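Local coordinates for ATP-dependent DNA helicase PIF1 (Candida albicans, PDB 7OTJ), which couples ATP hydrolysis to 5'-3' unwinding of DNA and probably resolves G-quadruplexes to keep the nuclear and mitochondrial genomes stable, at residues 231-237 with 460-466; 198-202 with 480-486; 246-251 with 446-450. One frame throughout, in Å; residues are numbered along the deposited sequence.

Contact 1. Residues 231-237 with 460-466. With K (potassium ion), chain I.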
loop_
_atom_site.group_PDB
_atom_site.type_symbol
_atom_site.label_atom_id
_atom_site.label_comp_id
_atom_site.label_asym_id
_atom_site.label_seq_id
_atom_site.Cartn_x
_atom_site.Cartn_y
_atom_site.Cartn_z
ATOM N N ILE A 231 -16.774 7.839 15.713
ATOM C CA ILE A 231 -16.270 6.735 14.898
ATOM C C ILE A 231 -16.760 6.930 13.468
ATOM O O ILE A 231 -17.970 6.969 13.215
ATOM C CB ILE A 231 -16.717 5.373 15.455
ATOM C CG1 ILE A 231 -16.072 5.107 16.817
ATOM C CG2 ILE A 231 -16.359 4.266 14.483
ATOM C CD1 ILE A 231 -14.562 5.026 16.776
ATOM N N VAL A 232 -15.823 7.073 12.543
ATOM C CA VAL A 232 -16.112 7.310 11.132
ATOM C C VAL A 232 -15.800 6.031 10.360
ATOM O O VAL A 232 -14.681 5.509 10.458
ATOM C CB VAL A 232 -15.307 8.507 10.594
ATOM C CG1 VAL A 232 -15.986 9.806 10.974
ATOM C CG2 VAL A 232 -13.891 8.475 11.141
ATOM N N PRO A 233 -16.745 5.485 9.597
ATOM C CA PRO A 233 -16.460 4.272 8.820
ATOM C C PRO A 233 -15.720 4.594 7.526
ATOM O O PRO A 233 -16.009 5.585 6.850
ATOM C CB PRO A 233 -17.856 3.698 8.536
ATOM C CG PRO A 233 -18.759 4.887 8.558
ATOM C CD PRO A 233 -18.169 5.865 9.545
ATOM N N SER A 234 -14.743 3.751 7.195
ATOM C CA SER A 234 -13.999 3.919 5.956
ATOM C C SER A 234 -14.865 3.538 4.762
ATOM O O SER A 234 -15.704 2.637 4.837
ATOM C CB SER A 234 -12.732 3.060 5.958
ATOM O OG SER A 234 -11.936 3.300 7.102
ATOM N N GLU A 235 -14.672 4.249 3.657
ATOM C CA GLU A 235 -15.421 4.003 2.431
ATOM C C GLU A 235 -14.473 3.476 1.356
ATOM O O GLU A 235 -13.480 4.133 1.021
ATOM C CB GLU A 235 -16.125 5.282 1.970
ATOM C CG GLU A 235 -17.059 5.893 3.021
ATOM C CD GLU A 235 -17.934 7.013 2.470
ATOM O OE1 GLU A 235 -18.390 7.867 3.264
ATOM O OE2 GLU A 235 -18.167 7.041 1.244
ATOM N N LEU A 236 -14.797 2.311 0.795
ATOM C CA LEU A 236 -14.003 1.699 -0.262
ATOM C C LEU A 236 -14.754 1.781 -1.582
ATOM O O LEU A 236 -15.941 1.453 -1.644
ATOM C CB LEU A 236 -13.690 0.235 0.059
ATOM C CG LEU A 236 -12.883 -0.047 1.324
ATOM C CD1 LEU A 236 -12.540 -1.523 1.412
ATOM C CD2 LEU A 236 -11.628 0.807 1.344
ATOM N N TYR A 237 -14.048 2.178 -2.640
ATOM C CA TYR A 237 -14.615 2.252 -3.980
ATOM C C TYR A 237 -13.616 1.691 -4.981
ATOM O O TYR A 237 -12.424 1.558 -4.695
ATOM C CB TYR A 237 -14.976 3.683 -4.374
ATOM C CG TYR A 237 -15.963 4.347 -3.447
ATOM C CD1 TYR A 237 -15.527 5.043 -2.333
ATOM C CD2 TYR A 237 -17.332 4.276 -3.686
ATOM C CE1 TYR A 237 -16.420 5.648 -1.481
ATOM C CE2 TYR A 237 -18.229 4.881 -2.838
ATOM C CZ TYR A 237 -17.769 5.567 -1.735
ATOM O OH TYR A 237 -18.659 6.171 -0.878
ATOM N N LEU A 460 -9.814 -3.154 8.561
ATOM C CA LEU A 460 -10.755 -2.078 8.851
ATOM C C LEU A 460 -11.852 -2.596 9.771
ATOM O O LEU A 460 -12.574 -3.534 9.415
ATOM C CB LEU A 460 -11.356 -1.527 7.557
ATOM C CG LEU A 460 -10.341 -1.126 6.487
ATOM C CD1 LEU A 460 -11.010 -0.877 5.152
ATOM C CD2 LEU A 460 -9.591 0.106 6.939
ATOM N N SER A 461 -11.981 -1.974 10.947
ATOM C CA SER A 461 -13.034 -2.355 11.880
ATOM C C SER A 461 -14.413 -2.055 11.307
ATOM O O SER A 461 -15.285 -2.931 11.271
ATOM C CB SER A 461 -12.842 -1.622 13.207
ATOM O OG SER A 461 -11.773 -2.178 13.940
ATOM N N LYS A 462 -14.619 -0.827 10.837
ATOM C CA LYS A 462 -15.906 -0.382 10.321
ATOM C C LYS A 462 -15.693 0.194 8.930
ATOM O O LYS A 462 -14.887 1.113 8.754
ATOM C CB LYS A 462 -16.537 0.641 11.263
ATOM C CG LYS A 462 -16.861 0.038 12.625
ATOM C CD LYS A 462 -17.629 0.989 13.512
ATOM C CE LYS A 462 -17.874 0.370 14.879
ATOM N NZ LYS A 462 -18.462 -0.999 14.794
ATOM N N VAL A 463 -16.399 -0.355 7.944
ATOM C CA VAL A 463 -16.145 -0.023 6.546
ATOM C C VAL A 463 -17.426 -0.227 5.746
ATOM O O VAL A 463 -18.142 -1.216 5.936
ATOM C CB VAL A 463 -14.971 -0.863 5.983
ATOM C CG1 VAL A 463 -15.165 -2.344 6.287
ATOM C CG2 VAL A 463 -14.791 -0.630 4.486
ATOM N N VAL A 464 -17.719 0.713 4.851
ATOM C CA VAL A 464 -18.793 0.562 3.875
ATOM C C VAL A 464 -18.157 0.371 2.505
ATOM O O VAL A 464 -17.301 1.163 2.091
ATOM C CB VAL A 464 -19.773 1.754 3.884
ATOM C CG1 VAL A 464 -19.046 3.073 3.984
ATOM C CG2 VAL A 464 -20.624 1.732 2.635
ATOM N N VAL A 465 -18.555 -0.695 1.817
ATOM C CA VAL A 465 -17.996 -1.078 0.526
ATOM C C VAL A 465 -19.061 -0.855 -0.537
ATOM O O VAL A 465 -20.170 -1.396 -0.440
ATOM C CB VAL A 465 -17.518 -2.538 0.522
ATOM C CG1 VAL A 465 -17.074 -2.946 -0.885
ATOM C CG2 VAL A 465 -16.389 -2.731 1.520
ATOM N N ASP A 466 -18.732 -0.057 -1.548
ATOM C CA ASP A 466 -19.631 0.214 -2.663
ATOM C C ASP A 466 -19.076 -0.510 -3.880
ATOM O O ASP A 466 -18.056 -0.102 -4.443
ATOM C CB ASP A 466 -19.757 1.713 -2.924
ATOM C CG ASP A 466 -20.755 2.031 -4.030
ATOM O OD1 ASP A 466 -21.360 1.089 -4.582
ATOM O OD2 ASP A 466 -20.936 3.225 -4.350
HETATM K K K I . -16.978 1.049 -6.967
#
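Four backbone hydrogen bonds join these segments: S234 N to K462 O (3.1 Å), V464 N to S234 O (2.8 Å), L236 N to V464 O (3.0 Å) and D466 N to L236 O (3.2 Å). They pair 234-237 with 463-466 as the two inner strands of the four-stranded parallel sheet in the second RecA-like (2A) domain. In this parallel register S234, L236 and V464 each bond to two residues across, and the strand axes lie 4.7 Å apart at 19°. On the sheet face of E235 and V464, Y237 OH gives a very short hydrogen bond to E235 OE2 (2.3 Å), and E235 CG packs on V464 CG1 (3.6 Å). L236 lies on the other face, with CG 3.7 Å from V463 CG2 and CD1 4.1 Å from L460 CD1. Beyond the pairing, D466 OD1 is held by N493, while A238, E242 and K469 share a potassium ion with D466, whose backbone O sits 3.0 Å from K.

Contact 2. Residues 198-202 with 480-486. Unlike the reference sequence in segment 198-202: D200 (reference Asn). With ALF (tetrafluoroaluminate ion), chain F; PO4 (phosphate ion), chain Q.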
loop_
_atom_site.group_PDB
_atom_site.type_symbol
_atom_site.label_atom_id
_atom_site.label_comp_id
_atom_site.label_asym_id
_atom_site.label_seq_id
_atom_site.Cartn_x
_atom_site.Cartn_y
_atom_site.Cartn_z
ATOM N N PHE A 198 -19.095 -15.683 8.166
ATOM C CA PHE A 198 -18.427 -14.634 7.406
ATOM C C PHE A 198 -17.202 -15.183 6.683
ATOM O O PHE A 198 -16.973 -14.869 5.508
ATOM C CB PHE A 198 -18.040 -13.482 8.338
ATOM C CG PHE A 198 -17.636 -12.222 7.625
ATOM C CD1 PHE A 198 -18.009 -11.996 6.310
ATOM C CD2 PHE A 198 -16.873 -11.261 8.270
ATOM C CE1 PHE A 198 -17.636 -10.837 5.653
ATOM C CE2 PHE A 198 -16.493 -10.098 7.616
ATOM C CZ PHE A 198 -16.875 -9.887 6.308
ATOM N N ILE A 199 -16.414 -16.020 7.364
ATOM C CA ILE A 199 -15.235 -16.623 6.746
ATOM C C ILE A 199 -15.641 -17.513 5.575
ATOM O O ILE A 199 -15.010 -17.483 4.508
ATOM C CB ILE A 199 -14.413 -17.389 7.802
ATOM C CG1 ILE A 199 -13.866 -16.424 8.852
ATOM C CG2 ILE A 199 -13.260 -18.151 7.157
ATOM C CD1 ILE A 199 -13.122 -17.113 9.970
ATOM N N ASP A 200 -16.704 -18.306 5.745
ATOM C CA ASP A 200 -17.179 -19.134 4.639
ATOM C C ASP A 200 -17.593 -18.280 3.445
ATOM O O ASP A 200 -17.281 -18.614 2.296
ATOM C CB ASP A 200 -18.363 -19.999 5.081
ATOM C CG ASP A 200 -18.018 -20.947 6.221
ATOM O OD1 ASP A 200 -16.831 -21.319 6.361
ATOM O OD2 ASP A 200 -18.942 -21.335 6.972
ATOM N N MET A 201 -18.273 -17.159 3.703
ATOM C CA MET A 201 -18.733 -16.286 2.626
ATOM C C MET A 201 -17.555 -15.682 1.874
ATOM O O MET A 201 -17.537 -15.654 0.639
ATOM C CB MET A 201 -19.628 -15.180 3.190
ATOM C CG MET A 201 -20.974 -15.648 3.718
ATOM S SD MET A 201 -21.692 -14.442 4.863
ATOM C CE MET A 201 -21.701 -12.958 3.855
ATOM N N LEU A 202 -16.590 -15.144 2.614
ATOM C CA LEU A 202 -15.382 -14.602 2.003
ATOM C C LEU A 202 -14.623 -15.653 1.199
ATOM O O LEU A 202 -14.118 -15.357 0.111
ATOM C CB LEU A 202 -14.484 -14.006 3.080
ATOM C CG LEU A 202 -15.002 -12.701 3.667
ATOM C CD1 LEU A 202 -14.143 -12.264 4.839
ATOM C CD2 LEU A 202 -15.030 -11.643 2.576
ATOM N N LEU A 480 -14.356 -6.827 0.266
ATOM C CA LEU A 480 -15.166 -7.397 1.329
ATOM C C LEU A 480 -14.328 -8.024 2.439
ATOM O O LEU A 480 -14.798 -8.091 3.579
ATOM C CB LEU A 480 -16.135 -8.424 0.734
ATOM C CG LEU A 480 -17.061 -7.839 -0.346
ATOM C CD1 LEU A 480 -17.986 -8.883 -0.952
ATOM C CD2 LEU A 480 -17.858 -6.665 0.214
ATOM N N SER A 481 -13.090 -8.427 2.160
ATOM C CA SER A 481 -12.269 -9.093 3.165
ATOM C C SER A 481 -11.483 -8.125 4.041
ATOM O O SER A 481 -10.768 -8.573 4.943
ATOM C CB SER A 481 -11.307 -10.082 2.501
ATOM O OG SER A 481 -10.557 -9.457 1.479
ATOM N N ARG A 482 -11.598 -6.817 3.799
ATOM C CA ARG A 482 -10.994 -5.840 4.698
ATOM C C ARG A 482 -11.689 -5.791 6.050
ATOM O O ARG A 482 -11.075 -5.367 7.034
ATOM C CB ARG A 482 -11.030 -4.441 4.077
ATOM C CG ARG A 482 -10.353 -4.312 2.717
ATOM C CD ARG A 482 -8.926 -4.786 2.763
ATOM N NE ARG A 482 -8.789 -6.189 2.387
ATOM C CZ ARG A 482 -7.725 -6.928 2.665
ATOM N NH1 ARG A 482 -6.705 -6.440 3.349
ATOM N NH2 ARG A 482 -7.691 -8.194 2.257
ATOM N N ALA A 483 -12.948 -6.214 6.119
ATOM C CA ALA A 483 -13.749 -6.044 7.324
ATOM C C ALA A 483 -13.378 -7.057 8.398
ATOM O O ALA A 483 -13.126 -8.232 8.113
ATOM C CB ALA A 483 -15.239 -6.162 6.998
ATOM N N VAL A 484 -13.337 -6.582 9.642
ATOM C CA VAL A 484 -13.193 -7.477 10.784
ATOM C C VAL A 484 -14.453 -8.317 10.969
ATOM O O VAL A 484 -14.382 -9.533 11.181
ATOM C CB VAL A 484 -12.857 -6.661 12.046
ATOM C CG1 VAL A 484 -12.948 -7.523 13.304
ATOM C CG2 VAL A 484 -11.474 -6.043 11.912
ATOM N N SER A 485 -15.625 -7.693 10.884
ATOM C CA SER A 485 -16.874 -8.393 11.149
ATOM C C SER A 485 -17.971 -7.866 10.240
ATOM O O SER A 485 -17.891 -6.756 9.709
ATOM C CB SER A 485 -17.306 -8.241 12.604
ATOM O OG SER A 485 -17.654 -6.895 12.860
ATOM N N ARG A 486 -19.015 -8.678 10.076
ATOM C CA ARG A 486 -20.163 -8.221 9.305
ATOM C C ARG A 486 -20.886 -7.077 10.001
ATOM O O ARG A 486 -21.438 -6.199 9.329
ATOM C CB ARG A 486 -21.131 -9.372 9.055
ATOM C CG ARG A 486 -20.659 -10.345 7.992
ATOM C CD ARG A 486 -21.682 -11.435 7.771
ATOM N NE ARG A 486 -21.712 -12.373 8.883
ATOM C CZ ARG A 486 -22.549 -13.396 8.979
ATOM N NH1 ARG A 486 -23.522 -13.578 8.099
ATOM N NH2 ARG A 486 -22.400 -14.264 9.974
HETATM AL AL ALF F . -4.291 -9.297 3.425
HETATM F F1 ALF F . -2.602 -8.831 3.105
HETATM F F2 ALF F . -5.985 -9.754 3.759
HETATM F F3 ALF F . -3.945 -10.880 2.675
HETATM F F4 ALF F . -4.628 -7.749 4.250
HETATM P P PO4 Q . -25.643 -15.063 11.673
HETATM O O1 PO4 Q . -24.483 -15.812 11.052
HETATM O O2 PO4 Q . -25.529 -13.582 11.397
HETATM O O3 PO4 Q . -25.683 -15.318 13.164
HETATM O O4 PO4 Q . -26.928 -15.555 11.062
HETATM O O HOH W 1 -4.528 -8.317 1.222
#
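No hydrogen bond crosses this buried interface; its most striking element is an arginine laid by its aliphatic part on a phenylalanine. R486 CG sits 3.6 Å from the centroid of the F198 ring, 16° off the normal, a CH-pi contact. The charged end of R486 forms a salt bridge with D195, and its NH2 donates to O1 of a phosphate ion (2.8 Å), probably from the crystallisation liquor. F198 is further enclosed by residues 483-486, its CZ lying 4.1 Å from A483 CB. One helical turn on, L202 CD2 packs on L480 CB (3.9 Å) and on S481 CB (4.0 Å). The CA-to-CB bond of R482 points away from helix 196-204, and R482 NH1 and NH2 donate to ALF F4 (2.6 Å) and F2 (2.8 Å), with R191, K31 and Q147 also bonded to the ion. Such packing beside a loop that carries an arginine to tetrafluoroaluminate, an analogue of the transition-state γ-phosphate, fits the arginine finger of helicase motif VI in superfamily 1.

Contact 3. Residues 246-251 with 446-450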
loop_
_atom_site.group_PDB
_atom_site.type_symbol
_atom_site.label_atom_id
_atom_site.label_comp_id
_atom_site.label_asym_id
_atom_site.label_seq_id
_atom_site.Cartn_x
_atom_site.Cartn_y
_atom_site.Cartn_z
ATOM N N ALA A 246 -16.585 10.937 -2.917
ATOM C CA ALA A 246 -16.940 10.590 -1.544
ATOM C C ALA A 246 -16.233 11.492 -0.537
ATOM O O ALA A 246 -16.838 11.921 0.452
ATOM C CB ALA A 246 -16.617 9.122 -1.272
ATOM N N ASN A 247 -14.951 11.793 -0.764
ATOM C CA ASN A 247 -14.276 12.755 0.099
ATOM C C ASN A 247 -14.919 14.130 -0.012
ATOM O O ASN A 247 -15.067 14.835 0.993
ATOM C CB ASN A 247 -12.789 12.839 -0.247
ATOM C CG ASN A 247 -12.034 11.565 0.081
ATOM O OD1 ASN A 247 -12.270 10.932 1.107
ATOM N ND2 ASN A 247 -11.117 11.184 -0.799
ATOM N N SER A 248 -15.311 14.531 -1.225
ATOM C CA SER A 248 -15.894 15.855 -1.416
ATOM C C SER A 248 -17.231 15.988 -0.694
ATOM O O SER A 248 -17.447 16.949 0.053
ATOM C CB SER A 248 -16.064 16.147 -2.907
ATOM O OG SER A 248 -14.817 16.158 -3.576
ATOM N N ARG A 249 -18.148 15.042 -0.917
ATOM C CA ARG A 249 -19.457 15.131 -0.276
ATOM C C ARG A 249 -19.328 15.138 1.243
ATOM O O ARG A 249 -20.031 15.890 1.926
ATOM C CB ARG A 249 -20.369 13.997 -0.757
ATOM C CG ARG A 249 -19.837 12.602 -0.525
ATOM C CD ARG A 249 -20.763 11.551 -1.116
ATOM N NE ARG A 249 -22.066 11.540 -0.463
ATOM C CZ ARG A 249 -22.353 10.838 0.626
ATOM N NH1 ARG A 249 -21.442 10.084 1.221
ATOM N NH2 ARG A 249 -23.585 10.894 1.132
ATOM N N LYS A 250 -18.410 14.333 1.788
ATOM C CA LYS A 250 -18.184 14.350 3.230
ATOM C C LYS A 250 -17.678 15.710 3.690
ATOM O O LYS A 250 -18.137 16.241 4.709
ATOM C CB LYS A 250 -17.190 13.254 3.619
ATOM C CG LYS A 250 -17.795 11.867 3.740
ATOM C CD LYS A 250 -18.608 11.738 5.018
ATOM C CE LYS A 250 -19.296 10.390 5.110
ATOM N NZ LYS A 250 -20.365 10.251 4.083
ATOM N N LEU A 251 -16.740 16.298 2.942
ATOM C CA LEU A 251 -16.255 17.631 3.286
ATOM C C LEU A 251 -17.356 18.677 3.145
ATOM O O LEU A 251 -17.460 19.591 3.971
ATOM C CB LEU A 251 -15.046 17.997 2.423
ATOM C CG LEU A 251 -14.337 19.303 2.811
ATOM C CD1 LEU A 251 -13.537 19.129 4.094
ATOM C CD2 LEU A 251 -13.454 19.834 1.693
ATOM N N LEU A 446 -7.452 14.249 2.370
ATOM C CA LEU A 446 -8.723 13.913 3.006
ATOM C C LEU A 446 -8.895 12.402 2.959
ATOM O O LEU A 446 -9.022 11.827 1.872
ATOM C CB LEU A 446 -9.902 14.599 2.312
ATOM C CG LEU A 446 -10.054 16.117 2.412
ATOM C CD1 LEU A 446 -11.171 16.599 1.498
ATOM C CD2 LEU A 446 -10.321 16.533 3.845
ATOM N N ALA A 447 -8.865 11.740 4.123
ATOM C CA ALA A 447 -8.744 10.289 4.077
ATOM C C ALA A 447 -10.087 9.614 3.823
ATOM O O ALA A 447 -10.283 9.017 2.769
ATOM C CB ALA A 447 -8.126 9.783 5.383
ATOM N N TRP A 448 -11.050 9.776 4.733
ATOM C CA TRP A 448 -12.445 9.382 4.531
ATOM C C TRP A 448 -12.642 8.150 3.644
ATOM O O TRP A 448 -13.062 7.086 4.111
ATOM C CB TRP A 448 -13.237 10.561 3.975
ATOM C CG TRP A 448 -13.977 11.342 5.022
ATOM C CD1 TRP A 448 -14.643 10.839 6.098
ATOM C CD2 TRP A 448 -14.113 12.766 5.096
ATOM N NE1 TRP A 448 -15.195 11.859 6.835
ATOM C CE2 TRP A 448 -14.883 13.053 6.240
ATOM C CE3 TRP A 448 -13.663 13.825 4.302
ATOM C CZ2 TRP A 448 -15.209 14.355 6.613
ATOM C CZ3 TRP A 448 -13.990 15.118 4.673
ATOM C CH2 TRP A 448 -14.754 15.371 5.817
ATOM N N SER A 449 -12.322 8.286 2.358
ATOM C CA SER A 449 -12.526 7.256 1.347
ATOM C C SER A 449 -11.185 6.730 0.832
ATOM O O SER A 449 -10.134 7.350 0.995
ATOM C CB SER A 449 -13.367 7.815 0.191
ATOM O OG SER A 449 -13.570 6.846 -0.818
ATOM N N LEU A 450 -11.223 5.590 0.151
ATOM C CA LEU A 450 -9.977 4.952 -0.252
ATOM C C LEU A 450 -10.269 3.948 -1.353
ATOM O O LEU A 450 -11.321 3.303 -1.344
ATOM C CB LEU A 450 -9.308 4.258 0.944
ATOM C CG LEU A 450 -7.961 3.572 0.725
ATOM C CD1 LEU A 450 -6.867 4.603 0.475
ATOM C CD2 LEU A 450 -7.621 2.694 1.919
#
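The polar part of this contact is one side-chain bond. N247, on helix 240-253, brings its amide up to the loop that leads into strand 449-451, and its OD1 accepts from S449 N at 2.9 Å, although the position of that nitrogen is less certain in the model. The same oxygen lies 3.0 Å from W448 CB, so the amide is tucked into the bend of the chain.

Aromatic contact comes next. The indole of W448 lies against the helix, with K250 CB over the face of its six-membered ring, 3.4 Å from the centroid and 11° off the normal, a CH-pi interaction. From there the lysine chain leads away from the loop, and its NZ makes a long, weak ion pair with E235.

Apolar packing fills the remainder. L251 CB meets W448 CZ3 at 3.8 Å, L251 CD2 meets L446 CD1 at 4.0 Å, and at the other end A246 CB rests 3.8 Å from S449 CB. A293 touches L251, L446 and W448, extending this cluster toward the antiparallel sheet.

The chain reaches this loop from a long strand of that sheet, returning here from the 2B region. Helix 240-253 thus packs against an edge strand of the parallel sheet, as in a beta-alpha-beta crossover of a RecA-like fold, here with the SH3-like 2B domain inserted between helix and second strand.

How the contacts relate
Contact 1 lies between the other two, its centre 11 Å from that of contact 3 and 13 Å from that of contact 2, which are 24 Å apart and do not touch. Toward contact 3, a probable hydrogen bond from L450 N to E235 O (2.8 Å) joins the edge strand to 234-237, while Y237 CE1 meets A246 CB at 3.5 Å. Toward contact 2, probable hydrogen bonds link L460 N to R482 O (3.0 Å) and L460 O to V484 N (3.1 Å), and L236 CD1 packs on R482 CG (3.8 Å). L236 and L460 thus touch the arginine that reaches the tetrafluoroaluminate. Nearest atoms lie about 7 Å from the bound DNA in contacts 1 and 3.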